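Local coordinates for protein geranyltranstransferase (Marinomonas sp. MED121, PDB 4F62) that probably joins isopentenyl diphosphate to an allylic diphosphate to build short prenyl diphosphates such as farnesyl diphosphate, at residues Y11-V16 with G45-P50; T53-Q58 with Q281-L286. All coordinates share one frame; numbering follows the deposited sequence.

Interaction 1 of 2, residues Y11-V16 with G45-P50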
ATOM      1  N   TYR A  11      15.868  21.013  10.605  1.00 47.29           N
ATOM      2  CA  TYR A  11      15.153  20.309  11.679  1.00 46.57           C
ATOM      3  C   TYR A  11      14.277  19.166  11.159  1.00 48.06           C
ATOM      4  O   TYR A  11      14.378  18.020  11.634  1.00 40.21           O
ATOM      5  CB  TYR A  11      14.320  21.297  12.521  1.00 49.60           C
ATOM      6  CG  TYR A  11      13.474  20.621  13.589  1.00 44.54           C
ATOM      7  CD1 TYR A  11      14.017  20.272  14.824  1.00 43.10           C
ATOM      8  CD2 TYR A  11      12.139  20.335  13.359  1.00 44.88           C
ATOM      9  CE1 TYR A  11      13.236  19.644  15.800  1.00 53.46           C
ATOM     10  CE2 TYR A  11      11.354  19.704  14.317  1.00 47.31           C
ATOM     11  CZ  TYR A  11      11.905  19.365  15.534  1.00 49.75           C
ATOM     12  OH  TYR A  11      11.120  18.738  16.472  1.00 50.74           O
ATOM     13  N   THR A  12      13.414  19.468  10.189  1.00 41.98           N
ATOM     14  CA  THR A  12      12.460  18.474   9.704  1.00 40.82           C
ATOM     15  C   THR A  12      13.106  17.355   8.884  1.00 40.38           C
ATOM     16  O   THR A  12      12.675  16.202   8.945  1.00 43.37           O
ATOM     17  CB  THR A  12      11.311  19.128   8.899  1.00 42.32           C
ATOM     18  OG1 THR A  12      11.865  19.890   7.832  1.00 47.47           O
ATOM     19  CG2 THR A  12      10.525  20.066   9.791  1.00 46.24           C
ATOM     20  N   GLN A  13      14.107  17.702   8.085  1.00 41.33           N
ATOM     21  CA  GLN A  13      14.851  16.690   7.343  1.00 42.90           C
ATOM     22  C   GLN A  13      15.554  15.711   8.295  1.00 43.29           C
ATOM     23  O   GLN A  13      15.446  14.506   8.121  1.00 42.93           O
ATOM     24  CB  GLN A  13      15.847  17.353   6.371  1.00 43.47           C
ATOM     25  CG  GLN A  13      15.159  17.970   5.135  1.00 42.63           C
ATOM     26  CD  GLN A  13      16.025  18.984   4.373  1.00 55.73           C
ATOM     27  OE1 GLN A  13      17.140  19.329   4.792  1.00 57.63           O
ATOM     28  NE2 GLN A  13      15.500  19.470   3.248  1.00 56.27           N
ATOM     29  N   SER A  14      16.279  16.236   9.288  1.00 38.77           N
ATOM     30  CA  SER A  14      16.899  15.392  10.310  1.00 44.41           C
ATOM     31  C   SER A  14      15.833  14.558  11.018  1.00 45.32           C
ATOM     32  O   SER A  14      16.000  13.353  11.232  1.00 44.76           O
ATOM     33  CB  SER A  14      17.648  16.234  11.339  1.00 42.90           C
ATOM     34  OG  SER A  14      18.663  16.996  10.706  1.00 65.56           O
ATOM     35  N   ARG A  15      14.726  15.201  11.367  1.00 42.78           N
ATOM     36  CA  ARG A  15      13.676  14.522  12.109  1.00 44.54           C
ATOM     37  C   ARG A  15      13.051  13.374  11.310  1.00 45.84           C
ATOM     38  O   ARG A  15      12.936  12.249  11.822  1.00 42.70           O
ATOM     39  CB  ARG A  15      12.604  15.514  12.595  1.00 44.96           C
ATOM     40  CG  ARG A  15      11.547  14.867  13.485  1.00 43.43           C
ATOM     41  CD  ARG A  15      10.605  15.861  14.148  1.00 44.77           C
ATOM     42  NE  ARG A  15       9.525  15.142  14.823  1.00 47.88           N
ATOM     43  CZ  ARG A  15       8.977  15.502  15.979  1.00 45.20           C
ATOM     44  NH1 ARG A  15       9.393  16.592  16.602  1.00 42.84           N
ATOM     45  NH2 ARG A  15       8.009  14.760  16.513  1.00 43.06           N
ATOM     46  N   VAL A  16      12.652  13.622  10.061  1.00 40.35           N
ATOM     47  CA  VAL A  16      12.008  12.542   9.306  1.00 38.24           C
ATOM     48  C   VAL A  16      13.003  11.436   8.935  1.00 40.35           C
ATOM     49  O   VAL A  16      12.642  10.259   8.903  1.00 43.64           O
ATOM     50  CB  VAL A  16      11.187  13.046   8.077  1.00 37.43           C
ATOM     51  CG1 VAL A  16      12.103  13.516   6.940  1.00 37.02           C
ATOM     52  CG2 VAL A  16      10.228  11.955   7.580  1.00 35.33           C
ATOM     53  N   GLY A  45      17.175  13.523  -1.665  1.00 75.27           N
ATOM     54  CA  GLY A  45      15.863  14.157  -1.742  1.00 57.63           C
ATOM     55  C   GLY A  45      15.656  15.229  -0.677  1.00 52.99           C
ATOM     56  O   GLY A  45      16.187  15.107   0.426  1.00 61.20           O
ATOM     57  N   LYS A  46      14.870  16.261  -0.980  1.00 48.01           N
ATOM     58  CA  LYS A  46      14.754  17.412  -0.073  1.00 50.98           C
ATOM     59  C   LYS A  46      13.629  17.346   0.985  1.00 46.13           C
ATOM     60  O   LYS A  46      13.491  18.263   1.806  1.00 44.61           O
ATOM     61  CB  LYS A  46      14.671  18.719  -0.870  1.00 65.63           C
ATOM     62  CG  LYS A  46      15.952  19.057  -1.638  1.00 74.44           C
ATOM     63  CD  LYS A  46      17.184  18.980  -0.725  1.00 81.94           C
ATOM     64  CE  LYS A  46      18.451  19.483  -1.413  1.00 88.91           C
ATOM     65  NZ  LYS A  46      18.495  20.974  -1.515  1.00 92.07           N
ATOM     66  N   ARG A  47      12.855  16.261   0.975  1.00 37.10           N
ATOM     67  CA  ARG A  47      11.787  16.035   1.967  1.00 40.33           C
ATOM     68  C   ARG A  47      10.710  17.130   1.996  1.00 37.25           C
ATOM     69  O   ARG A  47      10.213  17.502   3.070  1.00 36.79           O
ATOM     70  CB  ARG A  47      12.372  15.883   3.381  1.00 39.97           C
ATOM     71  CG  ARG A  47      13.548  14.954   3.484  1.00 42.78           C
ATOM     72  CD  ARG A  47      13.207  13.594   2.918  1.00 41.88           C
ATOM     73  NE  ARG A  47      14.166  12.592   3.374  1.00 50.23           N
ATOM     74  CZ  ARG A  47      14.403  11.436   2.760  1.00 61.14           C
ATOM     75  NH1 ARG A  47      13.758  11.128   1.641  1.00 61.80           N
ATOM     76  NH2 ARG A  47      15.294  10.591   3.265  1.00 61.71           N
ATOM     77  N   ILE A  48      10.365  17.650   0.822  1.00 37.52           N
ATOM     78  CA  ILE A  48       9.340  18.680   0.699  1.00 42.04           C
ATOM     79  C   ILE A  48       8.042  18.261   1.380  1.00 34.01           C
ATOM     80  O   ILE A  48       7.422  19.035   2.115  1.00 39.09           O
ATOM     81  CB  ILE A  48       9.005  18.923  -0.769  1.00 53.20           C
ATOM     82  CG1 ILE A  48      10.226  19.465  -1.506  1.00 59.04           C
ATOM     83  CG2 ILE A  48       7.827  19.853  -0.890  1.00 57.08           C
ATOM     84  CD1 ILE A  48      10.752  20.713  -0.930  1.00 61.35           C
ATOM     85  N   ARG A  49       7.628  17.025   1.141  1.00 30.80           N
ATOM     86  CA  ARG A  49       6.365  16.565   1.714  1.00 34.04           C
ATOM     87  C   ARG A  49       6.413  16.424   3.240  1.00 38.32           C
ATOM     88  O   ARG A  49       5.503  16.888   3.936  1.00 34.00           O
ATOM     89  CB  ARG A  49       5.864  15.305   0.985  1.00 28.38           C
ATOM     90  CG  ARG A  49       5.484  15.636  -0.475  1.00 33.92           C
ATOM     91  CD  ARG A  49       5.467  14.420  -1.407  1.00 34.50           C
ATOM     92  NE  ARG A  49       5.415  14.838  -2.818  1.00 35.07           N
ATOM     93  CZ  ARG A  49       6.450  15.328  -3.500  1.00 44.68           C
ATOM     94  NH1 ARG A  49       7.634  15.470  -2.909  1.00 43.93           N
ATOM     95  NH2 ARG A  49       6.304  15.675  -4.775  1.00 40.06           N
ATOM     96  N   PRO A  50       7.466  15.787   3.779  1.00 43.80           N
ATOM     97  CA  PRO A  50       7.605  15.918   5.238  1.00 37.66           C
ATOM     98  C   PRO A  50       7.627  17.371   5.748  1.00 38.82           C
ATOM     99  O   PRO A  50       6.929  17.661   6.726  1.00 35.80           O
ATOM    100  CB  PRO A  50       8.937  15.219   5.519  1.00 36.91           C
ATOM    101  CG  PRO A  50       8.927  14.081   4.515  1.00 37.56           C
ATOM    102  CD  PRO A  50       8.332  14.717   3.243  1.00 38.14           C
TER

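Interaction 2 of 2, residues T53-Q58 with Q281-L286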
ATOM      1  N   THR A  53       4.218  18.701   5.977  1.00 32.05           N
ATOM      2  CA  THR A  53       3.468  18.009   7.026  1.00 32.72           C
ATOM      3  C   THR A  53       3.770  18.601   8.398  1.00 40.43           C
ATOM      4  O   THR A  53       2.857  18.918   9.176  1.00 36.85           O
ATOM      5  CB  THR A  53       3.793  16.507   7.032  1.00 37.25           C
ATOM      6  OG1 THR A  53       3.640  15.997   5.700  1.00 35.64           O
ATOM      7  CG2 THR A  53       2.850  15.735   7.981  1.00 34.32           C
ATOM      8  N   TYR A  54       5.053  18.765   8.701  1.00 38.74           N
ATOM      9  CA  TYR A  54       5.427  19.310   9.999  1.00 38.59           C
ATOM     10  C   TYR A  54       4.991  20.766  10.111  1.00 37.30           C
ATOM     11  O   TYR A  54       4.613  21.213  11.198  1.00 34.83           O
ATOM     12  CB  TYR A  54       6.935  19.208  10.226  1.00 35.01           C
ATOM     13  CG  TYR A  54       7.438  17.801  10.449  1.00 42.77           C
ATOM     14  CD1 TYR A  54       7.055  17.073  11.575  1.00 41.40           C
ATOM     15  CD2 TYR A  54       8.319  17.206   9.552  1.00 40.99           C
ATOM     16  CE1 TYR A  54       7.525  15.776  11.791  1.00 41.38           C
ATOM     17  CE2 TYR A  54       8.799  15.910   9.762  1.00 43.36           C
ATOM     18  CZ  TYR A  54       8.405  15.205  10.879  1.00 40.66           C
ATOM     19  OH  TYR A  54       8.890  13.932  11.083  1.00 39.76           O
ATOM     20  N   ALA A  55       5.070  21.505   8.998  1.00 33.60           N
ATOM     21  CA  ALA A  55       4.717  22.938   8.998  1.00 42.05           C
ATOM     22  C   ALA A  55       3.232  23.137   9.279  1.00 42.11           C
ATOM     23  O   ALA A  55       2.838  24.061   9.986  1.00 41.43           O
ATOM     24  CB  ALA A  55       5.088  23.602   7.658  1.00 38.98           C
ATOM     25  N   SER A  56       2.404  22.264   8.719  1.00 36.62           N
ATOM     26  CA  SER A  56       0.961  22.362   8.916  1.00 39.44           C
ATOM     27  C   SER A  56       0.574  21.988  10.339  1.00 39.51           C
ATOM     28  O   SER A  56      -0.278  22.640  10.942  1.00 44.89           O
ATOM     29  CB  SER A  56       0.224  21.462   7.927  1.00 43.82           C
ATOM     30  OG  SER A  56       0.566  21.848   6.613  1.00 58.49           O
ATOM     31  N   ALA A  57       1.195  20.939  10.874  1.00 38.46           N
ATOM     32  CA  ALA A  57       0.965  20.565  12.273  1.00 42.19           C
ATOM     33  C   ALA A  57       1.286  21.740  13.193  1.00 48.77           C
ATOM     34  O   ALA A  57       0.535  22.038  14.120  1.00 45.98           O
ATOM     35  CB  ALA A  57       1.799  19.349  12.660  1.00 37.72           C
ATOM     36  N   GLN A  58       2.403  22.412  12.925  1.00 51.17           N
ATOM     37  CA  GLN A  58       2.826  23.555  13.729  1.00 54.41           C
ATOM     38  C   GLN A  58       1.856  24.716  13.629  1.00 48.54           C
ATOM     39  O   GLN A  58       1.599  25.410  14.608  1.00 63.84           O
ATOM     40  CB  GLN A  58       4.202  24.023  13.283  1.00 60.58           C
ATOM     41  CG  GLN A  58       5.319  23.242  13.884  1.00 63.06           C
ATOM     42  CD  GLN A  58       6.562  24.075  14.003  1.00 59.34           C
ATOM     43  OE1 GLN A  58       6.763  25.019  13.232  1.00 56.40           O
ATOM     44  NE2 GLN A  58       7.398  23.752  14.985  1.00 51.83           N
ATOM     45  N   GLN A 281       4.781  31.125   9.154  1.00 48.49           N
ATOM     46  CA  GLN A 281       6.023  31.456   8.450  1.00 45.39           C
ATOM     47  C   GLN A 281       6.659  30.288   7.661  1.00 44.15           C
ATOM     48  O   GLN A 281       7.067  30.482   6.514  1.00 46.55           O
ATOM     49  CB  GLN A 281       7.044  32.127   9.381  1.00 50.94           C
ATOM     50  CG  GLN A 281       8.079  32.944   8.622  1.00 65.26           C
ATOM     51  CD  GLN A 281       7.452  34.022   7.731  1.00 79.05           C
ATOM     52  OE1 GLN A 281       6.563  34.762   8.162  1.00 89.35           O
ATOM     53  NE2 GLN A 281       7.913  34.108   6.482  1.00 74.74           N
ATOM     54  N   PRO A 282       6.742  29.080   8.268  1.00 39.98           N
ATOM     55  CA  PRO A 282       7.286  27.943   7.520  1.00 43.44           C
ATOM     56  C   PRO A 282       6.507  27.660   6.235  1.00 47.66           C
ATOM     57  O   PRO A 282       7.119  27.461   5.181  1.00 48.71           O
ATOM     58  CB  PRO A 282       7.128  26.782   8.507  1.00 41.02           C
ATOM     59  CG  PRO A 282       7.329  27.439   9.844  1.00 45.97           C
ATOM     60  CD  PRO A 282       6.616  28.762   9.709  1.00 44.62           C
ATOM     61  N   LEU A 283       5.180  27.649   6.319  1.00 41.25           N
ATOM     62  CA  LEU A 283       4.356  27.424   5.135  1.00 43.82           C
ATOM     63  C   LEU A 283       4.534  28.553   4.125  1.00 45.30           C
ATOM     64  O   LEU A 283       4.479  28.333   2.919  1.00 46.62           O
ATOM     65  CB  LEU A 283       2.879  27.269   5.510  1.00 42.32           C
ATOM     66  CG  LEU A 283       2.428  25.926   6.084  1.00 42.83           C
ATOM     67  CD1 LEU A 283       0.941  25.968   6.429  1.00 45.32           C
ATOM     68  CD2 LEU A 283       2.711  24.814   5.095  1.00 43.32           C
ATOM     69  N   THR A 284       4.758  29.764   4.611  1.00 46.46           N
ATOM     70  CA  THR A 284       5.007  30.867   3.701  1.00 42.80           C
ATOM     71  C   THR A 284       6.371  30.682   3.041  1.00 49.77           C
ATOM     72  O   THR A 284       6.497  30.775   1.811  1.00 46.13           O
ATOM     73  CB  THR A 284       4.949  32.206   4.439  1.00 50.95           C
ATOM     74  OG1 THR A 284       3.651  32.356   5.033  1.00 55.77           O
ATOM     75  CG2 THR A 284       5.219  33.360   3.476  1.00 55.01           C
ATOM     76  N   ASP A 285       7.390  30.407   3.856  1.00 45.64           N
ATOM     77  CA  ASP A 285       8.737  30.171   3.337  1.00 48.74           C
ATOM     78  C   ASP A 285       8.761  28.988   2.365  1.00 46.59           C
ATOM     79  O   ASP A 285       9.386  29.066   1.306  1.00 44.38           O
ATOM     80  CB  ASP A 285       9.729  29.927   4.475  1.00 54.16           C
ATOM     81  CG  ASP A 285       9.959  31.157   5.325  1.00 60.60           C
ATOM     82  OD1 ASP A 285       9.623  32.269   4.871  1.00 62.86           O
ATOM     83  OD2 ASP A 285      10.490  31.007   6.443  1.00 58.64           O
ATOM     84  N   LEU A 286       8.079  27.904   2.729  1.00 43.30           N
ATOM     85  CA  LEU A 286       8.002  26.701   1.884  1.00 48.28           C
ATOM     86  C   LEU A 286       7.313  26.956   0.554  1.00 50.48           C
ATOM     87  O   LEU A 286       7.594  26.275  -0.438  1.00 49.45           O
ATOM     88  CB  LEU A 286       7.272  25.551   2.595  1.00 46.80           C
ATOM     89  CG  LEU A 286       8.079  24.759   3.631  1.00 51.84           C
ATOM     90  CD1 LEU A 286       7.197  23.748   4.351  1.00 43.96           C
ATOM     91  CD2 LEU A 286       9.243  24.053   2.956  1.00 54.16           C
TER

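Interaction 1 of 2, residues Y11-V16 with G45-P50
Gln13, Val16, Arg47 and Pro50 make a mostly apolar contact, with one hydrogen bond at its margin, where helix 5-23 packs on the start of helix 48-60 and the loop leading into it. At the loop end, Gln13 NE2 donates to the backbone oxygen Lys46 O at 2.8 Å. The bond is bent, 152° at the hydrogen, and the donor stands above the carbonyl plane. With chi1 of -74° setting CG beside the backbone N, the Gln13 chain then runs out extended and carries its amide to this carbonyl, while Gln13 CG lies 3.8 Å from Arg47 CG. Shortening Gln13 to an alanine would remove the amide, and Lys46 O would probably lose this donor and the methylenes of Arg47 one neighbour.

Deeper in, both Val16 methyls lie against the Pro50 ring, Val16 CG1 3.9 Å from Pro50 CB and Val16 CG2 4.0 Å from Pro50 CG. Val16 CG1 also touches Arg47 CG at 4.0 Å, so one methyl bridges the proline and the arginine. Arg47, a buried residue at the N-cap position of helix 48-60, bends at chi2 (-55°), and its methylenes pass Val16 before the guanidinium reaches Glu75 and Asp17 in salt bridges. The Arg47 side chain thus serves two chemistries: its methylenes complete the apolar surface, while the two acids probably balance its charge.

Interaction 2 of 2, residues T53-Q58 with Q281-L286
Ala55 faces Pro282, Leu283 and Leu286 in a buried, apolar helix-helix contact. The short segments of helices 48-60 and 281-291 run roughly antiparallel, at 146°, with their axes 8.9 Å apart at closest approach.

The apolar contacts converge on one methyl. Ala55 CB lies 3.7 Å from Leu283 CD2, and Ala55 CB is 3.9 Å from both Pro282 CB and Leu286 CD1. Leu283 starts out across the helix face, but with CG set beside the backbone N (chi1 -78°) its branched end turns in to Ala55. Phe8 of helix 5-23 also touches Ala55.

Polar atoms contribute only through van der Waals contact. Ser56 OG rests 4.0 Å from Leu283 CD2 and is hydrogen-bonded to the backbone oxygen of Leu52, one turn earlier in its own helix. Gln58 OE1 passes 4.2 Å from Pro282 CG.

No hydrogen bond joins the two segments, and the backbones come near each other where the side chain is small, with the CA atoms of Ala55 and Pro282 5.8 Å apart. The association here therefore rests on apolar burial and van der Waals contact, with the buried serine hydroxyl satisfied within its own helix.

Helix 48-60 is common to both contacts: interaction 1 engages its start and the preceding loop, interaction 2 a later part. They lie about 12 Å apart, centre to centre. They come in series along the chain, the first closing over 28 intervening residues and the second over 222, which brings the last modelled helix, 281-291, back to the N-terminal region. Tyr54 connects them physically: its CD2 packs 3.6 Å from Thr12 CB, and its ring also meets Arg15. Helix 48-60 thus packs against both helix 5-23 and helix 281-291, tying both ends of the modelled chain into the all-helical fold of the polyprenyl synthetase family.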